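Local coordinates for Rbam17540 (Bacillus amyloliquefaciens, PDB 2YOY), which probably uses a copper ion to cleave cellulose chains oxidatively, as a lytic polysaccharide monooxygenase of the CBM33 family, at residues 71-76 with 116-121; 90-95 with 103-108; 158-163 with 167-172. One frame throughout, in Å; residues are numbered along the deposited sequence.

Interaction 1. Residues 71-76 with 116-121; sequences DKQTAD and KPLSRD
A water joins Asp71 to Leu118, giving one hydrogen to Asp71 O at 2.7 Å and accepting the backbone N-H of Leu118 N at 3.0 Å. No direct hydrogen bond links residues 71-76 with 116-121, so this bridge carries the polar part of the contact. The rest is a lean of Gln73 on the extended backbone at Lys116 and Pro117. Gln73 CG, anti to the backbone N (chi1 -174°), is directed at the oxygen end of the Lys116 carbonyl, within 3.1 Å of Lys116 O, with Gln73 CB next to it at 3.5 Å. The same CB lies 4.4 Å from Pro117 CA, near the place where the two backbones come closest. A bend at chi2 (60°) then turns the amide off this line, leaving Gln73 OE1 4.1 Å from Leu118 CD2 where the two side chains cross obliquely. The amide nitrogen continues past the contact to Pro114 O, its hydrogen-bond acceptor, which helps to fix the turn of the amide. Both Gln73 and Leu118 are buried and rest on Ile155 of strand 154-162, while Lys116 and Pro117 remain exposed on the outer side. Beyond the contact, Ser119 OG binds Asp121 OD1 on its syn side at 2.7 Å, within residues 116-121, and Arg120 forms a salt bridge with Asp53. Two irregular loops, one ahead of strand 81-83 and the other between strands 100-108 and 123-130, are thereby laid on the beta-sandwich core characteristic of these polysaccharide monooxygenases.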
loop_
_atom_site.group_PDB
_atom_site.type_symbol
_atom_site.label_atom_id
_atom_site.label_comp_id
_atom_site.label_asym_id
_atom_site.label_seq_id
_atom_site.Cartn_x
_atom_site.Cartn_y
_atom_site.Cartn_z
ATOM N N ASP A 71 -3.852 10.211 -2.008
ATOM C CA ASP A 71 -2.703 10.997 -1.626
ATOM C C ASP A 71 -2.973 11.991 -0.517
ATOM O O ASP A 71 -2.024 12.536 0.035
ATOM C CB ASP A 71 -2.108 11.693 -2.842
ATOM C CG ASP A 71 -1.524 10.732 -3.856
ATOM O OD1 ASP A 71 -0.873 9.725 -3.457
ATOM O OD2 ASP A 71 -1.673 11.013 -5.077
ATOM N N LYS A 72 -4.248 12.207 -0.163
ATOM C CA LYS A 72 -4.560 13.029 0.984
ATOM C C LYS A 72 -3.874 12.453 2.191
ATOM O O LYS A 72 -3.744 11.248 2.315
ATOM C CB LYS A 72 -6.058 13.100 1.248
ATOM C CG LYS A 72 -6.826 13.910 0.226
ATOM C CD LYS A 72 -8.187 14.330 0.785
ATOM C CE LYS A 72 -8.911 15.273 -0.164
ATOM N NZ LYS A 72 -10.186 15.741 0.443
ATOM N N GLN A 73 -3.408 13.302 3.089
ATOM C CA GLN A 73 -2.757 12.789 4.298
ATOM C C GLN A 73 -2.906 13.715 5.473
ATOM O O GLN A 73 -2.347 14.813 5.501
ATOM C CB GLN A 73 -1.289 12.496 4.012
ATOM C CG GLN A 73 -0.501 11.825 5.104
ATOM C CD GLN A 73 -1.061 10.464 5.497
ATOM O OE1 GLN A 73 -1.291 9.599 4.654
ATOM N NE2 GLN A 73 -1.350 10.312 6.790
ATOM N N THR A 74 -3.717 13.279 6.422
ATOM C CA THR A 74 -3.843 13.935 7.720
ATOM C C THR A 74 -3.838 12.891 8.799
ATOM O O THR A 74 -4.042 11.686 8.547
ATOM C CB THR A 74 -5.136 14.776 7.869
ATOM O OG1 THR A 74 -6.279 13.907 7.969
ATOM C CG2 THR A 74 -5.316 15.739 6.715
ATOM N N ALA A 75 -3.638 13.345 10.033
ATOM C CA ALA A 75 -3.685 12.439 11.171
ATOM C C ALA A 75 -5.012 11.681 11.324
ATOM O O ALA A 75 -5.014 10.544 11.818
ATOM C CB ALA A 75 -3.358 13.192 12.453
ATOM N N ASP A 76 -6.111 12.293 10.876
ATOM C CA ASP A 76 -7.448 11.779 11.135
ATOM C C ASP A 76 -8.149 11.198 9.924
ATOM O O ASP A 76 -9.190 10.571 10.094
ATOM C CB ASP A 76 -8.326 12.890 11.758
ATOM C CG ASP A 76 -7.887 13.256 13.186
ATOM O OD1 ASP A 76 -7.116 12.491 13.822
ATOM O OD2 ASP A 76 -8.293 14.323 13.676
ATOM N N LYS A 116 1.475 15.609 6.516
ATOM C CA LYS A 116 2.145 16.047 5.322
ATOM C C LYS A 116 2.042 14.965 4.273
ATOM O O LYS A 116 1.871 13.790 4.603
ATOM C CB LYS A 116 3.633 16.341 5.584
ATOM C CG LYS A 116 3.890 17.332 6.702
ATOM C CD LYS A 116 3.364 18.721 6.360
ATOM C CE LYS A 116 3.932 19.767 7.313
ATOM N NZ LYS A 116 3.479 21.151 6.996
ATOM N N PRO A 117 2.175 15.344 2.996
ATOM C CA PRO A 117 2.162 14.309 1.964
ATOM C C PRO A 117 3.288 13.293 2.143
ATOM O O PRO A 117 4.362 13.635 2.598
ATOM C CB PRO A 117 2.321 15.092 0.648
ATOM C CG PRO A 117 1.977 16.505 0.998
ATOM C CD PRO A 117 2.341 16.700 2.429
ATOM N N LEU A 118 3.028 12.027 1.798
ATOM C CA LEU A 118 4.000 10.979 1.994
ATOM C C LEU A 118 5.208 11.226 1.086
ATOM O O LEU A 118 5.063 11.497 -0.113
ATOM C CB LEU A 118 3.390 9.603 1.668
ATOM C CG LEU A 118 2.269 9.149 2.567
ATOM C CD1 LEU A 118 1.744 7.769 2.113
ATOM C CD2 LEU A 118 2.706 9.075 3.998
ATOM N N SER A 119 6.393 11.078 1.660
ATOM C CA SER A 119 7.633 11.131 0.905
ATOM C C SER A 119 8.490 9.909 1.241
ATOM O O SER A 119 8.391 9.337 2.338
ATOM C CB SER A 119 8.363 12.458 1.207
ATOM O OG SER A 119 8.665 12.555 2.576
ATOM N N ARG A 120 9.381 9.552 0.324
ATOM C CA ARG A 120 10.356 8.450 0.536
ATOM C C ARG A 120 11.137 8.504 1.790
ATOM O O ARG A 120 11.432 7.478 2.391
ATOM C CB ARG A 120 11.438 8.461 -0.541
ATOM C CG ARG A 120 10.966 7.895 -1.812
ATOM C CD ARG A 120 11.579 8.630 -2.990
ATOM N NE ARG A 120 11.176 7.903 -4.164
ATOM C CZ ARG A 120 10.007 8.036 -4.768
ATOM N NH1 ARG A 120 9.078 8.906 -4.317
ATOM N NH2 ARG A 120 9.756 7.285 -5.816
ATOM N N ASP A 121 11.577 9.708 2.138
ATOM C CA ASP A 121 12.443 9.875 3.250
ATOM C C ASP A 121 11.754 9.747 4.595
ATOM O O ASP A 121 12.426 9.716 5.629
ATOM C CB ASP A 121 13.240 11.180 3.128
ATOM C CG ASP A 121 12.399 12.408 3.245
ATOM O OD1 ASP A 121 11.165 12.328 3.465
ATOM O OD2 ASP A 121 13.002 13.488 3.107
HETATM O O HOH W 1 0.397 11.370 0.619
#

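Interaction 2. Residues 90-95 with 103-108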
loop_
_atom_site.group_PDB
_atom_site.type_symbol
_atom_site.label_atom_id
_atom_site.label_comp_id
_atom_site.label_asym_id
_atom_site.label_seq_id
_atom_site.Cartn_x
_atom_site.Cartn_y
_atom_site.Cartn_z
ATOM N N PHE A 90 1.292 -10.553 5.575
ATOM C CA PHE A 90 0.721 -9.622 4.586
ATOM C C PHE A 90 0.289 -10.488 3.420
ATOM O O PHE A 90 1.122 -11.090 2.749
ATOM C CB PHE A 90 1.759 -8.559 4.162
ATOM C CG PHE A 90 2.146 -7.687 5.277
ATOM C CD1 PHE A 90 3.064 -8.104 6.241
ATOM C CD2 PHE A 90 1.538 -6.417 5.441
ATOM C CE1 PHE A 90 3.366 -7.294 7.325
ATOM C CE2 PHE A 90 1.852 -5.613 6.544
ATOM C CZ PHE A 90 2.769 -6.043 7.480
ATOM N N THR A 91 -1.029 -10.583 3.225
ATOM C CA THR A 91 -1.614 -11.402 2.168
ATOM C C THR A 91 -2.233 -10.566 1.069
ATOM O O THR A 91 -3.097 -9.720 1.335
ATOM C CB THR A 91 -2.706 -12.311 2.743
ATOM O OG1 THR A 91 -2.095 -13.190 3.697
ATOM C CG2 THR A 91 -3.320 -13.130 1.653
ATOM N N TRP A 92 -1.774 -10.811 -0.153
ATOM C CA TRP A 92 -2.293 -10.149 -1.356
ATOM C C TRP A 92 -3.436 -10.946 -1.950
ATOM O O TRP A 92 -3.424 -12.189 -1.912
ATOM C CB TRP A 92 -1.174 -9.990 -2.391
ATOM C CG TRP A 92 -0.104 -8.969 -2.006
ATOM C CD1 TRP A 92 0.883 -9.134 -1.092
ATOM C CD2 TRP A 92 0.087 -7.660 -2.567
ATOM N NE1 TRP A 92 1.684 -7.999 -1.046
ATOM C CE2 TRP A 92 1.223 -7.089 -1.944
ATOM C CE3 TRP A 92 -0.598 -6.913 -3.510
ATOM C CZ2 TRP A 92 1.679 -5.784 -2.233
ATOM C CZ3 TRP A 92 -0.122 -5.610 -3.807
ATOM C CH2 TRP A 92 1.005 -5.084 -3.191
ATOM N N HIS A 93 -4.439 -10.239 -2.465
ATOM C CA HIS A 93 -5.466 -10.802 -3.336
ATOM C C HIS A 93 -5.184 -10.270 -4.751
ATOM O O HIS A 93 -4.988 -9.053 -4.936
ATOM C CB HIS A 93 -6.838 -10.342 -2.904
ATOM C CG HIS A 93 -7.940 -10.752 -3.837
ATOM N ND1 HIS A 93 -8.425 -12.039 -3.903
ATOM C CD2 HIS A 93 -8.615 -10.050 -4.768
ATOM C CE1 HIS A 93 -9.363 -12.106 -4.827
ATOM N NE2 HIS A 93 -9.506 -10.908 -5.360
ATOM N N TYR A 94 -5.084 -11.182 -5.703
ATOM C CA TYR A 94 -4.768 -10.868 -7.097
ATOM C C TYR A 94 -5.991 -11.048 -7.995
ATOM O O TYR A 94 -6.655 -12.094 -7.955
ATOM C CB TYR A 94 -3.593 -11.704 -7.600
ATOM C CG TYR A 94 -2.330 -11.434 -6.849
ATOM C CD1 TYR A 94 -1.642 -10.246 -7.053
ATOM C CD2 TYR A 94 -1.836 -12.325 -5.911
ATOM C CE1 TYR A 94 -0.507 -9.978 -6.353
ATOM C CE2 TYR A 94 -0.682 -12.068 -5.202
ATOM C CZ TYR A 94 -0.036 -10.879 -5.416
ATOM O OH TYR A 94 1.097 -10.600 -4.712
ATOM N N THR A 95 -6.330 -10.012 -8.757
ATOM C CA THR A 95 -7.241 -10.201 -9.900
ATOM C C THR A 95 -6.461 -10.627 -11.165
ATOM O O THR A 95 -7.010 -11.253 -12.062
ATOM C CB THR A 95 -8.043 -8.937 -10.181
ATOM O OG1 THR A 95 -7.153 -7.883 -10.569
ATOM C CG2 THR A 95 -8.820 -8.533 -8.944
ATOM N N TRP A 103 8.634 -8.485 -3.848
ATOM C CA TRP A 103 7.863 -7.576 -3.055
ATOM C C TRP A 103 8.763 -6.957 -1.994
ATOM O O TRP A 103 9.792 -7.515 -1.588
ATOM C CB TRP A 103 6.705 -8.255 -2.342
ATOM C CG TRP A 103 5.689 -8.978 -3.162
ATOM C CD1 TRP A 103 4.413 -8.542 -3.460
ATOM C CD2 TRP A 103 5.765 -10.334 -3.657
ATOM N NE1 TRP A 103 3.716 -9.527 -4.119
ATOM C CE2 TRP A 103 4.516 -10.630 -4.260
ATOM C CE3 TRP A 103 6.747 -11.316 -3.623
ATOM C CZ2 TRP A 103 4.229 -11.900 -4.835
ATOM C CZ3 TRP A 103 6.469 -12.575 -4.225
ATOM C CH2 TRP A 103 5.235 -12.832 -4.822
ATOM N N HIS A 104 8.423 -5.741 -1.628
ATOM C CA HIS A 104 9.217 -4.968 -0.650
ATOM C C HIS A 104 8.324 -4.098 0.210
ATOM O O HIS A 104 7.333 -3.516 -0.263
ATOM C CB HIS A 104 10.409 -4.226 -1.308
ATOM C CG HIS A 104 10.101 -3.545 -2.611
ATOM N ND1 HIS A 104 10.499 -2.250 -2.864
ATOM C CD2 HIS A 104 9.493 -3.980 -3.749
ATOM C CE1 HIS A 104 10.099 -1.895 -4.075
ATOM N NE2 HIS A 104 9.515 -2.937 -4.641
ATOM N N TYR A 105 8.640 -4.062 1.504
ATOM C CA TYR A 105 7.802 -3.461 2.536
ATOM C C TYR A 105 8.597 -2.427 3.328
ATOM O O TYR A 105 9.760 -2.658 3.671
ATOM C CB TYR A 105 7.302 -4.547 3.510
ATOM C CG TYR A 105 6.296 -5.536 2.880
ATOM C CD1 TYR A 105 6.726 -6.648 2.216
ATOM C CD2 TYR A 105 4.931 -5.316 2.952
ATOM C CE1 TYR A 105 5.861 -7.527 1.647
ATOM C CE2 TYR A 105 4.009 -6.203 2.345
ATOM C CZ TYR A 105 4.507 -7.289 1.676
ATOM O OH TYR A 105 3.690 -8.223 1.122
ATOM N N TYR A 106 7.935 -1.307 3.610
ATOM C CA TYR A 106 8.494 -0.171 4.276
ATOM C C TYR A 106 7.526 0.233 5.400
ATOM O O TYR A 106 6.324 0.003 5.302
ATOM C CB TYR A 106 8.627 0.988 3.312
ATOM C CG TYR A 106 9.425 0.674 2.056
ATOM C CD1 TYR A 106 8.878 -0.078 1.011
ATOM C CD2 TYR A 106 10.755 1.026 1.949
ATOM C CE1 TYR A 106 9.637 -0.438 -0.089
ATOM C CE2 TYR A 106 11.486 0.714 0.827
ATOM C CZ TYR A 106 10.932 -0.018 -0.179
ATOM O OH TYR A 106 11.658 -0.367 -1.272
ATOM N N ILE A 107 8.036 0.911 6.403
ATOM C CA ILE A 107 7.198 1.509 7.451
ATOM C C ILE A 107 7.671 2.946 7.633
ATOM O O ILE A 107 8.822 3.258 7.383
ATOM C CB ILE A 107 7.254 0.750 8.784
ATOM C CG1 ILE A 107 6.071 1.180 9.673
ATOM C CG2 ILE A 107 8.575 1.018 9.494
ATOM C CD1 ILE A 107 5.826 0.241 10.819
ATOM N N THR A 108 6.750 3.775 8.067
ATOM C CA THR A 108 7.066 5.150 8.433
ATOM C C THR A 108 8.031 5.169 9.607
ATOM O O THR A 108 7.972 4.343 10.498
ATOM C CB THR A 108 5.813 5.929 8.840
ATOM O OG1 THR A 108 4.975 5.089 9.627
ATOM C CG2 THR A 108 5.063 6.384 7.581
#
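Trp92 and Tyr105 meet between the two sheets of the beta sandwich, where strands 90-94 and 103-108 pass 11.1 Å apart, their directions 127° apart, and touch through aromatic side chains alone. From Trp92 CB the indole leaves with CG anti to the carbonyl carbon (chi1 -70°), which carries it across the interface. Its CD1 passes 3.7 Å from Tyr105 OH. The next atom, Trp92 NE1, donates to Tyr105 OH at 3.0 Å, the oxygen lying almost in the indole plane; His142 ND1 is a second partner of that hydroxyl. Farther on, Trp92 CE2 has Trp103 CD1 at 3.8 Å, over one indole face, and CZ2, near the far end, reaches the same carbon at 4.1 Å. The two five-membered rings lie obliquely to each other. Beside this pair, Tyr105 CD2 lies over one face of the Phe90 ring, the two planes oblique, with Phe90 CB 3.7 Å from Tyr105 CE2. The aromatic row ends at Tyr94, whose side chain is about 8 Å from the bound copper, and Trp103 also stacks on Trp160. Here Trp103 NE1 donates to Tyr94 OH at 2.9 Å, along a rather bent N-H...O path of 140°.

Interaction 3. Residues 158-163 with 167-172. With EDO (1,2-ethanediol), chain D.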
loop_
_atom_site.group_PDB
_atom_site.type_symbol
_atom_site.label_atom_id
_atom_site.label_comp_id
_atom_site.label_asym_id
_atom_site.label_seq_id
_atom_site.Cartn_x
_atom_site.Cartn_y
_atom_site.Cartn_z
ATOM N N GLY A 158 3.385 -1.622 1.241
ATOM C CA GLY A 158 3.799 -2.728 0.426
ATOM C C GLY A 158 3.894 -2.484 -1.051
ATOM O O GLY A 158 2.985 -1.904 -1.633
ATOM N N VAL A 159 4.999 -2.934 -1.646
ATOM C CA VAL A 159 5.240 -2.754 -3.060
ATOM C C VAL A 159 5.421 -4.118 -3.769
ATOM O O VAL A 159 6.207 -4.946 -3.341
ATOM C CB VAL A 159 6.444 -1.840 -3.296
ATOM C CG1 VAL A 159 6.567 -1.510 -4.787
ATOM C CG2 VAL A 159 6.345 -0.522 -2.504
ATOM N N TRP A 160 4.711 -4.314 -4.876
ATOM C CA TRP A 160 4.764 -5.511 -5.652
ATOM C C TRP A 160 5.344 -5.134 -7.027
ATOM O O TRP A 160 4.711 -4.384 -7.776
ATOM C CB TRP A 160 3.360 -6.085 -5.765
ATOM C CG TRP A 160 3.185 -7.182 -6.811
ATOM C CD1 TRP A 160 4.110 -8.100 -7.177
ATOM C CD2 TRP A 160 2.019 -7.430 -7.621
ATOM N NE1 TRP A 160 3.599 -8.912 -8.141
ATOM C CE2 TRP A 160 2.322 -8.523 -8.439
ATOM C CE3 TRP A 160 0.755 -6.835 -7.717
ATOM C CZ2 TRP A 160 1.408 -9.042 -9.373
ATOM C CZ3 TRP A 160 -0.155 -7.330 -8.636
ATOM C CH2 TRP A 160 0.181 -8.454 -9.447
ATOM N N ASP A 161 6.541 -5.626 -7.325
ATOM C CA ASP A 161 7.187 -5.388 -8.632
ATOM C C ASP A 161 6.853 -6.492 -9.623
ATOM O O ASP A 161 7.090 -7.670 -9.338
ATOM C CB ASP A 161 8.711 -5.375 -8.480
ATOM C CG ASP A 161 9.246 -4.102 -7.854
ATOM O OD1 ASP A 161 8.454 -3.258 -7.323
ATOM O OD2 ASP A 161 10.516 -3.978 -7.824
ATOM N N VAL A 162 6.376 -6.099 -10.798
ATOM C CA VAL A 162 6.068 -7.053 -11.898
ATOM C C VAL A 162 7.360 -7.317 -12.677
ATOM O O VAL A 162 8.137 -6.394 -13.005
ATOM C CB VAL A 162 4.954 -6.485 -12.815
ATOM C CG1 VAL A 162 4.674 -7.429 -13.985
ATOM C CG2 VAL A 162 3.692 -6.232 -12.023
ATOM N N ALA A 163 7.627 -8.592 -12.903
ATOM C CA ALA A 163 8.915 -9.032 -13.491
ATOM C C ALA A 163 9.104 -8.556 -14.946
ATOM O O ALA A 163 10.217 -8.189 -15.376
ATOM C CB ALA A 163 8.946 -10.534 -13.473
ATOM N N ASN A 167 6.186 -1.866 -14.395
ATOM C CA ASN A 167 5.182 -1.472 -13.420
ATOM C C ASN A 167 5.351 -2.133 -12.064
ATOM O O ASN A 167 5.949 -3.195 -11.940
ATOM C CB ASN A 167 3.795 -1.859 -13.926
ATOM C CG ASN A 167 3.446 -1.202 -15.240
ATOM O OD1 ASN A 167 3.037 -1.868 -16.174
ATOM N ND2 ASN A 167 3.604 0.104 -15.309
ATOM N N ALA A 168 4.726 -1.514 -11.067
ATOM C CA ALA A 168 4.646 -2.059 -9.698
ATOM C C ALA A 168 3.354 -1.573 -9.093
ATOM O O ALA A 168 2.777 -0.576 -9.557
ATOM C CB ALA A 168 5.828 -1.623 -8.852
ATOM N N PHE A 169 2.889 -2.261 -8.051
ATOM C CA PHE A 169 1.658 -1.887 -7.343
ATOM C C PHE A 169 2.049 -1.464 -5.944
ATOM O O PHE A 169 2.910 -2.105 -5.319
ATOM C CB PHE A 169 0.678 -3.087 -7.345
ATOM C CG PHE A 169 0.155 -3.407 -8.721
ATOM C CD1 PHE A 169 0.959 -4.079 -9.626
ATOM C CD2 PHE A 169 -1.074 -2.927 -9.144
ATOM C CE1 PHE A 169 0.519 -4.294 -10.915
ATOM C CE2 PHE A 169 -1.538 -3.189 -10.417
ATOM C CZ PHE A 169 -0.732 -3.851 -11.292
ATOM N N TYR A 170 1.462 -0.342 -5.507
ATOM C CA TYR A 170 1.807 0.363 -4.286
ATOM C C TYR A 170 0.597 0.371 -3.382
ATOM O O TYR A 170 -0.393 0.951 -3.718
ATOM C CB TYR A 170 2.261 1.819 -4.599
ATOM C CG TYR A 170 3.534 1.858 -5.382
ATOM C CD1 TYR A 170 3.510 1.707 -6.780
ATOM C CD2 TYR A 170 4.749 1.987 -4.753
ATOM C CE1 TYR A 170 4.702 1.655 -7.489
ATOM C CE2 TYR A 170 5.929 1.978 -5.448
ATOM C CZ TYR A 170 5.910 1.824 -6.819
ATOM O OH TYR A 170 7.144 1.757 -7.446
ATOM N N ASN A 171 0.678 -0.291 -2.223
ATOM C CA ASN A 171 -0.437 -0.300 -1.295
ATOM C C ASN A 171 0.006 0.155 0.096
ATOM O O ASN A 171 0.745 -0.547 0.812
ATOM C CB ASN A 171 -1.046 -1.693 -1.139
ATOM C CG ASN A 171 -2.080 -2.102 -2.207
ATOM O OD1 ASN A 171 -2.761 -3.115 -2.004
ATOM N ND2 ASN A 171 -2.152 -1.404 -3.337
ATOM N N VAL A 172 -0.489 1.320 0.489
ATOM C CA VAL A 172 -0.308 1.802 1.809
ATOM C C VAL A 172 -1.354 1.223 2.718
ATOM O O VAL A 172 -2.490 0.954 2.317
ATOM C CB VAL A 172 -0.264 3.376 1.920
ATOM C CG1 VAL A 172 0.917 3.885 1.167
ATOM C CG2 VAL A 172 -1.551 4.011 1.426
HETATM C C1 EDO D . 0.960 -5.143 -15.003
HETATM O O1 EDO D . 2.169 -4.505 -15.438
HETATM C C2 EDO D . -0.212 -4.927 -15.961
HETATM O O2 EDO D . -0.469 -3.543 -16.213
HETATM O O HOH W 2 8.983 -0.553 -7.217
#
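Trp160 and Phe169 pack side by side in a beta hairpin, strand 154-162 running antiparallel to strand 167-177. Trp160 and Phe169 form a hydrogen-bonded pair, as do Gly158 and Asn171, each joined by two backbone bonds; a further bond, from Val162 N to Asn167 O at 3.1 Å, lies close to the turn. The packing is tight on both faces. On one, the Trp160 six-membered ring and the Phe169 ring are inclined at 27° and slid apart, barely overlapping, with Trp160 CE3 3.4 Å from Phe169 CD1. Val162 CG2 meets the edge of the Phe169 ring at CE1, 3.9 Å away. The Phe169 side chain also comes within about 4 Å of the copper ion and meets His1 edge-to-face; His1 and His98 bind the metal. Replacing Phe169 with an alanine removes the ring, and would probably cost Trp160 CE3 and CZ3 and Val162 CG2 their ring partner and open a gap beside the copper and the His1 ring. On the other face, Val159 CG1, anti to the backbone N (chi1 -172°), sits over the Tyr170 ring in a CH-pi contact, 3.6 Å from Tyr170 CE2. On that face a water bridges the buried Asp161 OD1 and Tyr170 OH, donating to both; His104 NE2 also binds the carboxylate oxygen, and Pro43 O the hydroxyl. Toward the turn the contact is looser. At partly exposed Asn167, a 1,2-ethanediol, probably from the crystallisation liquor, also bonds to Glu41 and Thr165. Its O1 donates to Asn167 OD1 at 2.9 Å and lies 3.5 Å from Asn167 CB.

From the N terminus, the chain first reaches residues 71-76, and interaction 1 closes a long loop when residues 116-121 return to them. Interaction 2 lies wholly within that loop, joining strands 86-94 and 100-108 after a short connection and tying the smaller sheet of the sandwich to the larger. Interaction 3 follows in series, a tight hairpin near the C-terminal end of the chain; no contact crosses another. Interactions 2 and 3 share the larger sheet, where strands 100-108 and 154-162 are neighbours and His104 O lies 2.8 Å from Val159 N, a probable hydrogen bond. Interaction 1 reaches interaction 3 more lightly, through packing of Leu118 CD1 on Val172 CG1.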